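Local coordinates for RILP-like protein 2 (Mus musculus, PDB 4KP3) that helps regulate cell shape and dendritic-spine maintenance and takes part in protein transport away from primary cilia, here represented by its dimerising RH1 domain, at residues L32-S41 with M68-N76. Sequence-based numbering, arbitrary orientation.
Sequences LTTDDVYDIS and MEMLETLVN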
ATOM      1  N   LEU E  32      -8.444 -14.778  -6.585  1.00 41.38           N
ATOM      2  CA  LEU E  32      -7.826 -13.718  -7.366  1.00 41.94           C
ATOM      3  C   LEU E  32      -7.173 -14.321  -8.605  1.00 44.11           C
ATOM      4  O   LEU E  32      -6.619 -15.419  -8.555  1.00 46.34           O
ATOM      5  CB  LEU E  32      -6.771 -12.977  -6.540  1.00 39.63           C
ATOM      6  CG  LEU E  32      -7.255 -12.077  -5.400  1.00 39.59           C
ATOM      7  CD1 LEU E  32      -6.068 -11.664  -4.543  1.00 33.27           C
ATOM      8  CD2 LEU E  32      -7.962 -10.861  -5.976  1.00 39.27           C
ATOM      9  N   THR E  33      -7.262 -13.605  -9.722  1.00 39.65           N
ATOM     10  CA  THR E  33      -6.451 -13.905 -10.897  1.00 35.77           C
ATOM     11  C   THR E  33      -5.337 -12.870 -10.976  1.00 37.23           C
ATOM     12  O   THR E  33      -5.382 -11.855 -10.279  1.00 42.97           O
ATOM     13  CB  THR E  33      -7.265 -13.811 -12.187  1.00 41.32           C
ATOM     14  OG1 THR E  33      -7.561 -12.436 -12.452  1.00 37.38           O
ATOM     15  CG2 THR E  33      -8.557 -14.605 -12.064  1.00 35.94           C
ATOM     16  N   THR E  34      -4.341 -13.104 -11.825  1.00 38.15           N
ATOM     17  CA  THR E  34      -3.278 -12.114 -11.997  1.00 39.98           C
ATOM     18  C   THR E  34      -3.840 -10.811 -12.574  1.00 42.70           C
ATOM     19  O   THR E  34      -3.316  -9.732 -12.300  1.00 50.05           O
ATOM     20  CB  THR E  34      -2.102 -12.640 -12.858  1.00 38.37           C
ATOM     21  OG1 THR E  34      -2.598 -13.149 -14.100  1.00 43.55           O
ATOM     22  CG2 THR E  34      -1.349 -13.746 -12.127  1.00 38.74           C
ATOM     23  N   ASP E  35      -4.915 -10.917 -13.353  1.00 44.29           N
ATOM     24  CA  ASP E  35      -5.627  -9.735 -13.844  1.00 44.85           C
ATOM     25  C   ASP E  35      -6.189  -8.895 -12.697  1.00 46.47           C
ATOM     26  O   ASP E  35      -6.103  -7.666 -12.726  1.00 49.71           O
ATOM     27  CB  ASP E  35      -6.759 -10.131 -14.795  1.00 46.06           C
ATOM     28  CG  ASP E  35      -6.260 -10.504 -16.178  1.00 50.08           C
ATOM     29  OD1 ASP E  35      -5.173 -10.027 -16.561  1.00 45.35           O
ATOM     30  OD2 ASP E  35      -6.959 -11.268 -16.880  1.00 53.23           O
ATOM     31  N   ASP E  36      -6.764  -9.560 -11.696  1.00 39.94           N
ATOM     32  CA  ASP E  36      -7.296  -8.872 -10.520  1.00 38.44           C
ATOM     33  C   ASP E  36      -6.202  -8.106  -9.782  1.00 35.34           C
ATOM     34  O   ASP E  36      -6.423  -6.994  -9.306  1.00 43.01           O
ATOM     35  CB  ASP E  36      -7.962  -9.858  -9.562  1.00 39.43           C
ATOM     36  CG  ASP E  36      -9.224 -10.466 -10.135  1.00 46.24           C
ATOM     37  OD1 ASP E  36      -9.864  -9.819 -10.990  1.00 48.27           O
ATOM     38  OD2 ASP E  36      -9.577 -11.589  -9.720  1.00 53.16           O
ATOM     39  N   VAL E  37      -5.021  -8.707  -9.699  1.00 31.51           N
ATOM     40  CA  VAL E  37      -3.883  -8.069  -9.050  1.00 36.95           C
ATOM     41  C   VAL E  37      -3.478  -6.815  -9.828  1.00 41.18           C
ATOM     42  O   VAL E  37      -3.249  -5.754  -9.243  1.00 41.12           O
ATOM     43  CB  VAL E  37      -2.690  -9.048  -8.935  1.00 33.62           C
ATOM     44  CG1 VAL E  37      -1.460  -8.353  -8.374  1.00 26.50           C
ATOM     45  CG2 VAL E  37      -3.070 -10.244  -8.080  1.00 24.57           C
ATOM     46  N   TYR E  38      -3.406  -6.945 -11.150  1.00 30.78           N
ATOM     47  CA  TYR E  38      -3.106  -5.816 -12.031  1.00 38.68           C
ATOM     48  C   TYR E  38      -4.110  -4.673 -11.862  1.00 35.80           C
ATOM     49  O   TYR E  38      -3.735  -3.500 -11.872  1.00 35.17           O
ATOM     50  CB  TYR E  38      -3.077  -6.272 -13.491  1.00 40.26           C
ATOM     51  CG  TYR E  38      -2.084  -7.377 -13.768  1.00 41.98           C
ATOM     52  CD1 TYR E  38      -0.957  -7.537 -12.973  1.00 37.98           C
ATOM     53  CD2 TYR E  38      -2.279  -8.266 -14.816  1.00 43.11           C
ATOM     54  CE1 TYR E  38      -0.051  -8.543 -13.215  1.00 38.99           C
ATOM     55  CE2 TYR E  38      -1.375  -9.280 -15.068  1.00 40.64           C
ATOM     56  CZ  TYR E  38      -0.261  -9.413 -14.263  1.00 41.74           C
ATOM     57  OH  TYR E  38       0.645 -10.420 -14.505  1.00 35.93           O
ATOM     58  N   ASP E  39      -5.383  -5.025 -11.705  1.00 34.22           N
ATOM     59  CA  ASP E  39      -6.431  -4.031 -11.492  1.00 30.55           C
ATOM     60  C   ASP E  39      -6.216  -3.267 -10.188  1.00 37.80           C
ATOM     61  O   ASP E  39      -6.238  -2.038 -10.176  1.00 35.30           O
ATOM     62  CB  ASP E  39      -7.818  -4.684 -11.497  1.00 35.38           C
ATOM     63  CG  ASP E  39      -8.253  -5.126 -12.883  1.00 45.24           C
ATOM     64  OD1 ASP E  39      -7.638  -4.682 -13.876  1.00 45.69           O
ATOM     65  OD2 ASP E  39      -9.217  -5.912 -12.979  1.00 52.71           O
ATOM     66  N   ILE E  40      -6.000  -4.008  -9.101  1.00 32.50           N
ATOM     67  CA  ILE E  40      -5.721  -3.424  -7.792  1.00 29.04           C
ATOM     68  C   ILE E  40      -4.511  -2.499  -7.866  1.00 26.35           C
ATOM     69  O   ILE E  40      -4.502  -1.418  -7.272  1.00 36.25           O
ATOM     70  CB  ILE E  40      -5.451  -4.523  -6.738  1.00 33.46           C
ATOM     71  CG1 ILE E  40      -6.697  -5.383  -6.524  1.00 36.00           C
ATOM     72  CG2 ILE E  40      -5.005  -3.917  -5.410  1.00 30.07           C
ATOM     73  CD1 ILE E  40      -6.463  -6.592  -5.624  1.00 27.03           C
ATOM     74  N   SER E  41      -3.496  -2.929  -8.606  1.00 26.48           N
ATOM     75  CA  SER E  41      -2.267  -2.158  -8.755  1.00 36.02           C
ATOM     76  C   SER E  41      -2.516  -0.785  -9.366  1.00 37.30           C
ATOM     77  O   SER E  41      -1.926   0.209  -8.938  1.00 32.35           O
ATOM     78  CB  SER E  41      -1.265  -2.923  -9.619  1.00 38.06           C
ATOM     79  OG  SER E  41      -1.012  -4.211  -9.091  1.00 40.86           O
ATOM     80  N   MET E  68       2.699  -5.941  -4.035  1.00 28.28           N
ATOM     81  CA  MET E  68       1.846  -6.364  -5.143  1.00 27.85           C
ATOM     82  C   MET E  68       2.546  -7.406  -6.018  1.00 30.21           C
ATOM     83  O   MET E  68       1.911  -8.348  -6.495  1.00 25.77           O
ATOM     84  CB  MET E  68       1.397  -5.161  -5.984  1.00 22.92           C
ATOM     85  CG  MET E  68       0.555  -4.149  -5.228  1.00 23.22           C
ATOM     86  SD  MET E  68      -0.947  -4.882  -4.555  1.00 36.43           S
ATOM     87  CE  MET E  68      -1.736  -5.502  -6.033  1.00 39.40           C
ATOM     88  N   GLU E  69       3.849  -7.227  -6.224  1.00 28.39           N
ATOM     89  CA  GLU E  69       4.672  -8.222  -6.915  1.00 26.05           C
ATOM     90  C   GLU E  69       4.588  -9.597  -6.245  1.00 35.14           C
ATOM     91  O   GLU E  69       4.430 -10.622  -6.919  1.00 33.57           O
ATOM     92  CB  GLU E  69       6.135  -7.760  -6.985  1.00 23.69           C
ATOM     93  CG  GLU E  69       6.413  -6.705  -8.051  1.00 30.92           C
ATOM     94  CD  GLU E  69       7.828  -6.151  -7.996  1.00 34.48           C
ATOM     95  OE1 GLU E  69       8.493  -6.291  -6.951  1.00 32.85           O
ATOM     96  OE2 GLU E  69       8.273  -5.567  -9.006  1.00 41.80           O
ATOM     97  N   MET E  70       4.686  -9.612  -4.918  1.00 26.85           N
ATOM     98  CA  MET E  70       4.630 -10.864  -4.169  1.00 27.71           C
ATOM     99  C   MET E  70       3.244 -11.469  -4.278  1.00 29.36           C
ATOM    100  O   MET E  70       3.095 -12.685  -4.404  1.00 28.59           O
ATOM    101  CB  MET E  70       5.027 -10.650  -2.704  1.00 31.42           C
ATOM    102  CG  MET E  70       6.488 -10.255  -2.546  1.00 39.30           C
ATOM    103  SD  MET E  70       7.017 -10.023  -0.846  1.00 53.75           S
ATOM    104  CE  MET E  70       5.801  -8.856  -0.278  1.00 38.18           C
ATOM    105  N   LEU E  71       2.233 -10.605  -4.251  1.00 30.09           N
ATOM    106  CA  LEU E  71       0.852 -11.027  -4.426  1.00 24.31           C
ATOM    107  C   LEU E  71       0.648 -11.639  -5.810  1.00 25.73           C
ATOM    108  O   LEU E  71       0.047 -12.705  -5.930  1.00 33.06           O
ATOM    109  CB  LEU E  71      -0.096  -9.844  -4.221  1.00 31.62           C
ATOM    110  CG  LEU E  71      -1.589 -10.165  -4.238  1.00 33.04           C
ATOM    111  CD1 LEU E  71      -1.929 -11.058  -3.079  1.00 33.30           C
ATOM    112  CD2 LEU E  71      -2.416  -8.895  -4.174  1.00 37.79           C
ATOM    113  N   GLU E  72       1.146 -10.967  -6.849  1.00 28.26           N
ATOM    114  CA  GLU E  72       1.064 -11.498  -8.210  1.00 25.73           C
ATOM    115  C   GLU E  72       1.678 -12.892  -8.305  1.00 30.08           C
ATOM    116  O   GLU E  72       1.044 -13.824  -8.810  1.00 28.32           O
ATOM    117  CB  GLU E  72       1.751 -10.580  -9.233  1.00 29.93           C
ATOM    118  CG  GLU E  72       1.588 -11.093 -10.678  1.00 33.31           C
ATOM    119  CD  GLU E  72       2.611 -10.531 -11.660  1.00 41.82           C
ATOM    120  OE1 GLU E  72       3.439  -9.685 -11.262  1.00 45.84           O
ATOM    121  OE2 GLU E  72       2.586 -10.951 -12.839  1.00 37.57           O
ATOM    122  N   THR E  73       2.906 -13.031  -7.808  1.00 26.90           N
ATOM    123  CA  THR E  73       3.616 -14.309  -7.865  1.00 24.66           C
ATOM    124  C   THR E  73       2.831 -15.448  -7.210  1.00 30.12           C
ATOM    125  O   THR E  73       2.608 -16.487  -7.835  1.00 33.70           O
ATOM    126  CB  THR E  73       5.018 -14.216  -7.236  1.00 33.23           C
ATOM    127  OG1 THR E  73       5.791 -13.228  -7.931  1.00 28.70           O
ATOM    128  CG2 THR E  73       5.729 -15.559  -7.315  1.00 23.22           C
ATOM    129  N   LEU E  74       2.399 -15.249  -5.966  1.00 27.26           N
ATOM    130  CA  LEU E  74       1.655 -16.282  -5.243  1.00 28.12           C
ATOM    131  C   LEU E  74       0.337 -16.638  -5.925  1.00 29.61           C
ATOM    132  O   LEU E  74      -0.052 -17.806  -5.954  1.00 34.21           O
ATOM    133  CB  LEU E  74       1.406 -15.869  -3.788  1.00 24.78           C
ATOM    134  CG  LEU E  74       2.640 -15.861  -2.887  1.00 29.16           C
ATOM    135  CD1 LEU E  74       2.250 -15.593  -1.447  1.00 23.39           C
ATOM    136  CD2 LEU E  74       3.390 -17.174  -3.001  1.00 22.54           C
ATOM    137  N   VAL E  75      -0.348 -15.637  -6.469  1.00 28.78           N
ATOM    138  CA  VAL E  75      -1.560 -15.891  -7.239  1.00 28.37           C
ATOM    139  C   VAL E  75      -1.226 -16.696  -8.498  1.00 32.94           C
ATOM    140  O   VAL E  75      -1.877 -17.699  -8.794  1.00 31.62           O
ATOM    141  CB  VAL E  75      -2.296 -14.577  -7.610  1.00 33.69           C
ATOM    142  CG1 VAL E  75      -3.373 -14.827  -8.672  1.00 29.86           C
ATOM    143  CG2 VAL E  75      -2.909 -13.941  -6.370  1.00 28.82           C
ATOM    144  N   ASN E  76      -0.190 -16.266  -9.217  1.00 35.18           N
ATOM    145  CA  ASN E  76       0.225 -16.928 -10.456  1.00 33.01           C
ATOM    146  C   ASN E  76       0.676 -18.374 -10.259  1.00 38.21           C
ATOM    147  O   ASN E  76       0.191 -19.277 -10.941  1.00 39.80           O
ATOM    148  CB  ASN E  76       1.336 -16.134 -11.140  1.00 33.11           C
ATOM    149  CG  ASN E  76       1.690 -16.686 -12.506  1.00 37.07           C
ATOM    150  OD1 ASN E  76       0.812 -16.994 -13.313  1.00 40.77           O
ATOM    151  ND2 ASN E  76       2.981 -16.823 -12.767  1.00 34.83           N
TER
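V37 projects as a knob into a hole framed by M68, L71, E72 and V75, and its two methyls divide the work. With CG1 anti to the backbone N, that methyl lies 3.7 Å from M68 CE, while CG2 meets L71 CG and V75 CG2, both at 4.1 Å. M68 is bent at chi2 and chi3, which turns CE back against helix 34-49, onto I40 CG2, the V37 carbonyl oxygen and S41 OG. Toward the N-terminal end of helix 34-49, V75 CG1 packs on the backbone leading into that helix, 3.3 Å from L32 O, and T34 CG2 rests on N76 CB. Beside this packing, Y38 OH donates to E72 OE2 at 2.6 Å, reaching it from 51° above the carboxylate plane, with ring and carboxylate turned 74° apart. Were E72 an alanine, the Y38 hydroxyl would probably lose this acceptor and the ring would be less firmly held. At the start of helix 34-49, T33 in the N-cap position and D36 in the first turn form a capping box, T33 N giving to D36 OD2 and D36 N to T33 OG1. L71 and V75 also pack on L74 of the second subunit. The axes of 34-41 and 68-76 approach to 9.3 Å at 167°, so the helices that hold them form an antiparallel helical hairpin within the RH1 domain, whose long second helix contributes to the dimer.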